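Local coordinates for protein parvulin 42 (Trypanosoma brucei brucei, PDB 6GMP) that probably catalyses the cis-trans isomerisation of peptide bonds preceding proline, through the PPIC-type parvulin domain that forms this chain, at residues N42-I47 and L113-I118; L48-E53 and V63-D68. All coordinates share one frame; numbering follows the deposited sequence. Where two conformers were deposited one is given.

Contact 1. Residues N42-I47 and L113-I118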
loop_
_atom_site.group_PDB
_atom_site.type_symbol
_atom_site.label_atom_id
_atom_site.label_comp_id
_atom_site.label_asym_id
_atom_site.label_seq_id
_atom_site.Cartn_x
_atom_site.Cartn_y
_atom_site.Cartn_z
ATOM N N ASN A 42 -9.031 9.127 1.552
ATOM C CA ASN A 42 -10.360 8.564 1.688
ATOM C C ASN A 42 -10.487 7.242 0.965
ATOM O O ASN A 42 -11.135 6.325 1.463
ATOM C CB ASN A 42 -11.402 9.545 1.173
ATOM C CG ASN A 42 -11.623 10.686 2.121
ATOM O OD1 ASN A 42 -11.557 10.519 3.346
ATOM N ND2 ASN A 42 -11.927 11.849 1.576
ATOM N N LEU A 43 -9.857 7.123 -0.186
ATOM C CA LEU A 43 -9.902 5.884 -0.938
ATOM C C LEU A 43 -9.178 4.772 -0.185
ATOM O O LEU A 43 -9.722 3.673 -0.022
ATOM C CB LEU A 43 -9.295 6.072 -2.324
ATOM C CG LEU A 43 -9.205 4.815 -3.186
ATOM C CD1 LEU A 43 -10.558 4.181 -3.303
ATOM C CD2 LEU A 43 -8.670 5.169 -4.559
ATOM N N ALA A 44 -7.962 5.037 0.290
ATOM C CA ALA A 44 -7.217 4.044 1.052
ATOM C C ALA A 44 -8.006 3.593 2.281
ATOM O O ALA A 44 -8.042 2.400 2.627
ATOM C CB ALA A 44 -5.872 4.614 1.456
ATOM N N GLN A 45 -8.651 4.535 2.952
ATOM C CA GLN A 45 -9.472 4.200 4.108
ATOM C C GLN A 45 -10.598 3.241 3.731
ATOM O O GLN A 45 -10.875 2.282 4.459
ATOM C CB GLN A 45 -10.043 5.473 4.730
ATOM C CG GLN A 45 -11.001 5.244 5.892
ATOM C CD GLN A 45 -10.382 4.442 7.019
ATOM O OE1 GLN A 45 -9.171 4.521 7.266
ATOM N NE2 GLN A 45 -11.210 3.672 7.718
ATOM N N ALA A 46 -11.269 3.509 2.613
ATOM C CA ALA A 46 -12.382 2.667 2.199
ATOM C C ALA A 46 -11.937 1.267 1.787
ATOM O O ALA A 46 -12.605 0.283 2.137
ATOM C CB ALA A 46 -13.152 3.317 1.069
ATOM N N ILE A 47 -10.825 1.159 1.049
ATOM C CA ILE A 47 -10.410 -0.142 0.541
ATOM C C ILE A 47 -9.949 -1.023 1.703
ATOM O O ILE A 47 -10.068 -2.259 1.637
ATOM C CB ILE A 47 -9.420 -0.043 -0.627
ATOM C CG1 ILE A 47 -8.138 0.627 -0.187
ATOM C CG2 ILE A 47 -10.085 0.695 -1.801
ATOM C CD1 ILE A 47 -7.089 0.709 -1.295
ATOM N N LEU A 113 5.389 8.980 -1.787
ATOM C CA LEU A 113 4.918 8.129 -2.877
ATOM C C LEU A 113 3.406 8.124 -3.022
ATOM O O LEU A 113 2.890 7.805 -4.092
ATOM C CB LEU A 113 5.388 6.692 -2.669
ATOM C CG LEU A 113 6.900 6.481 -2.637
ATOM C CD1 LEU A 113 7.184 5.033 -2.303
ATOM C CD2 LEU A 113 7.527 6.873 -3.955
ATOM N N GLY A 114 2.707 8.445 -1.938
ATOM C CA GLY A 114 1.258 8.336 -1.888
ATOM C C GLY A 114 0.795 7.781 -0.557
ATOM O O GLY A 114 1.489 7.901 0.457
ATOM N N VAL A 115 -0.383 7.176 -0.566
ATOM C CA VAL A 115 -0.967 6.625 0.638
ATOM C C VAL A 115 -0.889 5.103 0.572
ATOM O O VAL A 115 -1.377 4.491 -0.382
ATOM C CB VAL A 115 -2.429 7.094 0.798
ATOM C CG1 VAL A 115 -3.020 6.576 2.100
ATOM C CG2 VAL A 115 -2.498 8.621 0.742
ATOM N N HIS A 116 -0.255 4.508 1.578
ATOM C CA HIS A 116 -0.019 3.065 1.616
ATOM C C HIS A 116 -0.938 2.324 2.574
ATOM O O HIS A 116 -1.292 2.846 3.627
ATOM C CB HIS A 116 1.402 2.759 2.102
ATOM C CG HIS A 116 2.489 3.507 1.401
ATOM N ND1 HIS A 116 3.426 2.879 0.615
ATOM C CD2 HIS A 116 2.846 4.812 1.440
ATOM C CE1 HIS A 116 4.291 3.770 0.163
ATOM N NE2 HIS A 116 3.967 4.952 0.657
ATOM N N LEU A 117 -1.265 1.085 2.218
ATOM C CA LEU A 117 -1.691 0.092 3.198
ATOM C C LEU A 117 -0.571 -0.918 3.204
ATOM O O LEU A 117 -0.206 -1.421 2.149
ATOM C CB LEU A 117 -2.987 -0.599 2.770
ATOM C CG LEU A 117 -4.220 0.295 2.596
ATOM C CD1 LEU A 117 -5.422 -0.544 2.155
ATOM C CD2 LEU A 117 -4.569 1.071 3.830
ATOM N N ILE A 118 -0.022 -1.202 4.381
ATOM C CA ILE A 118 1.111 -2.110 4.512
ATOM C C ILE A 118 0.664 -3.404 5.169
ATOM O O ILE A 118 -0.053 -3.381 6.158
ATOM C CB ILE A 118 2.259 -1.472 5.334
ATOM C CG1 ILE A 118 2.670 -0.149 4.693
ATOM C CG2 ILE A 118 3.450 -2.409 5.391
ATOM C CD1 ILE A 118 3.599 0.669 5.519
#

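Contact 2. Residues L48-E53 and V63-D68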
loop_
_atom_site.group_PDB
_atom_site.type_symbol
_atom_site.label_atom_id
_atom_site.label_comp_id
_atom_site.label_asym_id
_atom_site.label_seq_id
_atom_site.Cartn_x
_atom_site.Cartn_y
_atom_site.Cartn_z
ATOM N N LEU A 48 -9.453 -0.393 2.762
ATOM C CA LEU A 48 -9.088 -1.111 3.968
ATOM C C LEU A 48 -10.338 -1.493 4.762
ATOM O O LEU A 48 -10.558 -2.659 5.132
ATOM C CB LEU A 48 -8.214 -0.224 4.839
ATOM C CG LEU A 48 -7.892 -0.725 6.246
ATOM C CD1 LEU A 48 -7.008 -1.987 6.215
ATOM C CD2 LEU A 48 -7.232 0.395 7.036
ATOM N N ALA A 49 -11.154 -0.486 5.059
ATOM C CA ALA A 49 -12.249 -0.643 6.000
ATOM C C ALA A 49 -13.388 -1.529 5.491
ATOM O O ALA A 49 -14.164 -2.048 6.279
ATOM C CB ALA A 49 -12.775 0.718 6.414
ATOM N N GLN A 50 -13.477 -1.732 4.179
ATOM C CA GLN A 50 -14.485 -2.650 3.655
ATOM C C GLN A 50 -14.292 -4.058 4.251
ATOM O O GLN A 50 -15.208 -4.865 4.248
ATOM C CB GLN A 50 -14.447 -2.693 2.124
ATOM C CG GLN A 50 -13.162 -3.247 1.594
ATOM C CD GLN A 50 -13.093 -3.335 0.076
ATOM O OE1 GLN A 50 -14.085 -3.539 -0.614
ATOM N NE2 GLN A 50 -11.869 -3.212 -0.437
ATOM N N HIS A 51 -13.089 -4.334 4.751
ATOM C CA HIS A 51 -12.805 -5.600 5.429
ATOM C C HIS A 51 -12.368 -5.410 6.891
ATOM O O HIS A 51 -11.567 -6.189 7.413
ATOM C CB HIS A 51 -11.724 -6.359 4.664
ATOM C CG HIS A 51 -12.052 -6.577 3.221
ATOM N ND1 HIS A 51 -13.214 -7.191 2.810
ATOM C CD2 HIS A 51 -11.371 -6.264 2.094
ATOM C CE1 HIS A 51 -13.237 -7.248 1.490
ATOM N NE2 HIS A 51 -12.129 -6.694 1.031
ATOM N N LYS A 52 -12.925 -4.413 7.569
ATOM C CA LYS A 52 -12.473 -4.083 8.918
ATOM C C LYS A 52 -12.742 -5.167 9.956
ATOM O O LYS A 52 -12.174 -5.124 11.053
ATOM C CB LYS A 52 -13.080 -2.761 9.386
ATOM C CG LYS A 52 -14.584 -2.761 9.542
ATOM C CD LYS A 52 -15.040 -1.366 9.906
ATOM C CE LYS A 52 -16.530 -1.310 10.143
ATOM N NZ LYS A 52 -17.310 -1.671 8.925
ATOM N N GLU A 53 -13.594 -6.140 9.633
ATOM C CA GLU A 53 -13.850 -7.240 10.560
ATOM C C GLU A 53 -12.656 -8.174 10.657
ATOM O O GLU A 53 -12.625 -9.041 11.530
ATOM C CB GLU A 53 -15.113 -8.044 10.186
ATOM C CG GLU A 53 -14.970 -9.018 8.999
ATOM C CD GLU A 53 -15.119 -8.369 7.632
ATOM O OE1 GLU A 53 -15.324 -9.127 6.653
ATOM O OE2 GLU A 53 -15.050 -7.122 7.521
ATOM N N VAL A 63 -3.685 -9.464 -1.501
ATOM C CA VAL A 63 -3.363 -9.379 -2.920
ATOM C C VAL A 63 -4.603 -8.973 -3.722
ATOM O O VAL A 63 -4.491 -8.288 -4.735
ATOM C CB VAL A 63 -2.772 -10.710 -3.384
ATOM C CG1 VAL A 63 -2.809 -10.830 -4.896
ATOM C CG2 VAL A 63 -1.345 -10.844 -2.844
ATOM N N GLN A 64 -5.784 -9.362 -3.254
ATOM C CA GLN A 64 -7.017 -8.924 -3.903
ATOM C C GLN A 64 -7.105 -7.402 -3.968
ATOM O O GLN A 64 -7.421 -6.836 -5.015
ATOM C CB GLN A 64 -8.240 -9.474 -3.188
ATOM C CG GLN A 64 -9.560 -9.152 -3.889
ATOM C CD GLN A 64 -9.651 -9.781 -5.259
ATOM O OE1 GLN A 64 -9.391 -10.972 -5.425
ATOM N NE2 GLN A 64 -10.009 -8.978 -6.258
ATOM N N VAL A 65 -6.807 -6.725 -2.865
ATOM C CA VAL A 65 -6.904 -5.280 -2.880
ATOM C C VAL A 65 -5.743 -4.662 -3.659
ATOM O O VAL A 65 -5.918 -3.634 -4.298
ATOM C CB VAL A 65 -7.062 -4.664 -1.476
ATOM C CG1 VAL A 65 -8.419 -5.068 -0.889
ATOM C CG2 VAL A 65 -5.942 -5.071 -0.558
ATOM N N VAL A 66 -4.573 -5.299 -3.676
ATOM C CA VAL A 66 -3.479 -4.843 -4.532
ATOM C C VAL A 66 -3.914 -4.884 -5.999
ATOM O O VAL A 66 -3.754 -3.916 -6.750
ATOM C CB VAL A 66 -2.209 -5.715 -4.359
ATOM C CG1 VAL A 66 -1.149 -5.316 -5.375
ATOM C CG2 VAL A 66 -1.651 -5.632 -2.918
ATOM N N ARG A 67 -4.462 -6.028 -6.409
ATOM C CA ARG A 67 -4.906 -6.207 -7.787
ATOM C C ARG A 67 -5.981 -5.199 -8.197
ATOM O O ARG A 67 -5.985 -4.742 -9.332
ATOM C CB ARG A 67 -5.413 -7.627 -8.020
ATOM C CG ARG A 67 -4.325 -8.650 -7.944
ATOM C CD ARG A 67 -4.884 -10.039 -7.943
ATOM N NE ARG A 67 -3.818 -11.037 -7.911
ATOM C CZ ARG A 67 -4.016 -12.332 -7.724
ATOM N NH1 ARG A 67 -5.245 -12.809 -7.582
ATOM N NH2 ARG A 67 -2.981 -13.149 -7.695
ATOM N N ASP A 68 -6.861 -4.850 -7.264
ATOM C CA ASP A 68 -7.984 -3.963 -7.569
ATOM C C ASP A 68 -7.620 -2.482 -7.502
ATOM O O ASP A 68 -8.211 -1.675 -8.217
ATOM C CB ASP A 68 -9.158 -4.235 -6.626
ATOM C CG ASP A 68 -9.800 -5.597 -6.847
ATOM O OD1 ASP A 68 -9.565 -6.225 -7.905
ATOM O OD2 ASP A 68 -10.535 -6.028 -5.940
#

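Contact 1. Residues N42-I47 and L113-I118
Between Ala44 and Leu117 the flat group involved is the Ala44 peptide. Leu117 CD2 stands well above the peptide plane, 3.9 Å from Ala44 O, whereas Leu117 CD1 lies much nearer that plane, 4.0 Å from the same oxygen. The one ring of the two segments, that of His116, belongs to the other face of strand 114-120: Phe93 meets it edge-to-face, the His10 ring packs at about 35°, and its two nitrogens bond to His10 ND1 and Thr111 OG1. With His10 it probably forms the pair of active-site histidines of parvulins, so the strand has its helix behind and its presumed catalytic surface in front.

The remaining touches are between aliphatic groups. Ala44 CB meets Val115 CG1 at 3.5 Å, a close methyl-methyl approach. With CG1 anti to the backbone N (chi1 -177°), this branch of Val115 is the one that reaches the alanine. One helical turn on, the Ile47 chain passes at a slant to Leu117; in the conformer given, Ile47 CG1 is 3.8 Å from Leu117 CD1, and Ile47 CD1 is 4.0 Å from the same methyl. Helix 42-47 and strand 114-118 run nearly parallel, their axes 8.7 Å apart at closest and 16° from alignment, which lets the alternate strand residues Val115 and Leu117 follow Ala44 and Ile47 in order.

All four touching residues are buried, and 170 Å² of surface is removed from solvent. With aliphatic groups meeting one another and a backbone carbonyl, and no polar bond between the segments, the attachment here probably rests on shape fit and the hydrophobic effect.

Contact 2. Residues L48-E53 and V63-D68
Van der Waals contact comes first: Val65 CG1 is the atom by which helix 63-68 meets both Gln50 and His51. It lies 3.9 Å from Gln50 NE2 and 4.4 Å from His51 CD2, approaching the imidazole at its edge, near the ring plane. The two distances apply to the given conformer of Val65, which was modelled in two. The buried area is a modest 74 Å², in keeping with a contact made through one methyl.

Packing on the His51 ring shapes the surface offered to that methyl. Gln50 CG sits 3.5 Å above one face, offset toward the rim, while Trp57, outside both segments, meets the ring edge-to-face.

The polar bonds lie on either partner or run back to the preceding helix; none joins 48-53 to 63-68. Gln50 places CG between its backbone N and carbonyl carbon (chi1 64°) and then runs extended, past Val65 in the opposite direction; its NE2 donates back to Ile47 O, which helps to hold the amide beside the valine. A type I turn from Ala49 to Lys52, closed by Lys52 N to Ala49 O at 3.0 Å, presents Gln50 and His51 together. On the helix, Gln64 NE2 donates to Asp68 OD2 at 3.0 Å, nearly straight (173°), meeting the syn side of the carboxylate 31° out of its plane.

Within the parvulin domain this is plain packing of a turn on a helix: the turn that follows helix 37-49 lies against helix 59-69. Val65 and Val66 also touch Val11, and Val63 touches Tyr9, so helix 59-69 rests on strand 6-13 as well.

Both contacts belong to the PPIC-type domain and draw on helix 37-49, the first using its middle and the second the turn at its end; their centres are about 10 Å apart. Along the chain the order is 42-47, 48-53, 63-68, 113-118, so contact 2 closes a short excursion within the much longer one spanned by contact 1. They adjoin directly: Leu117 CD1 packs 3.9 Å from Leu48 CB, and Ile47 O lies 4.1 Å from Val65 CG1. Strand 6-13, neighbour of 114-120 in the antiparallel sheet, also meets both helices, so the helices and the sheet pack together; contact 1 lies in the buried interior, contact 2 nearer the surface.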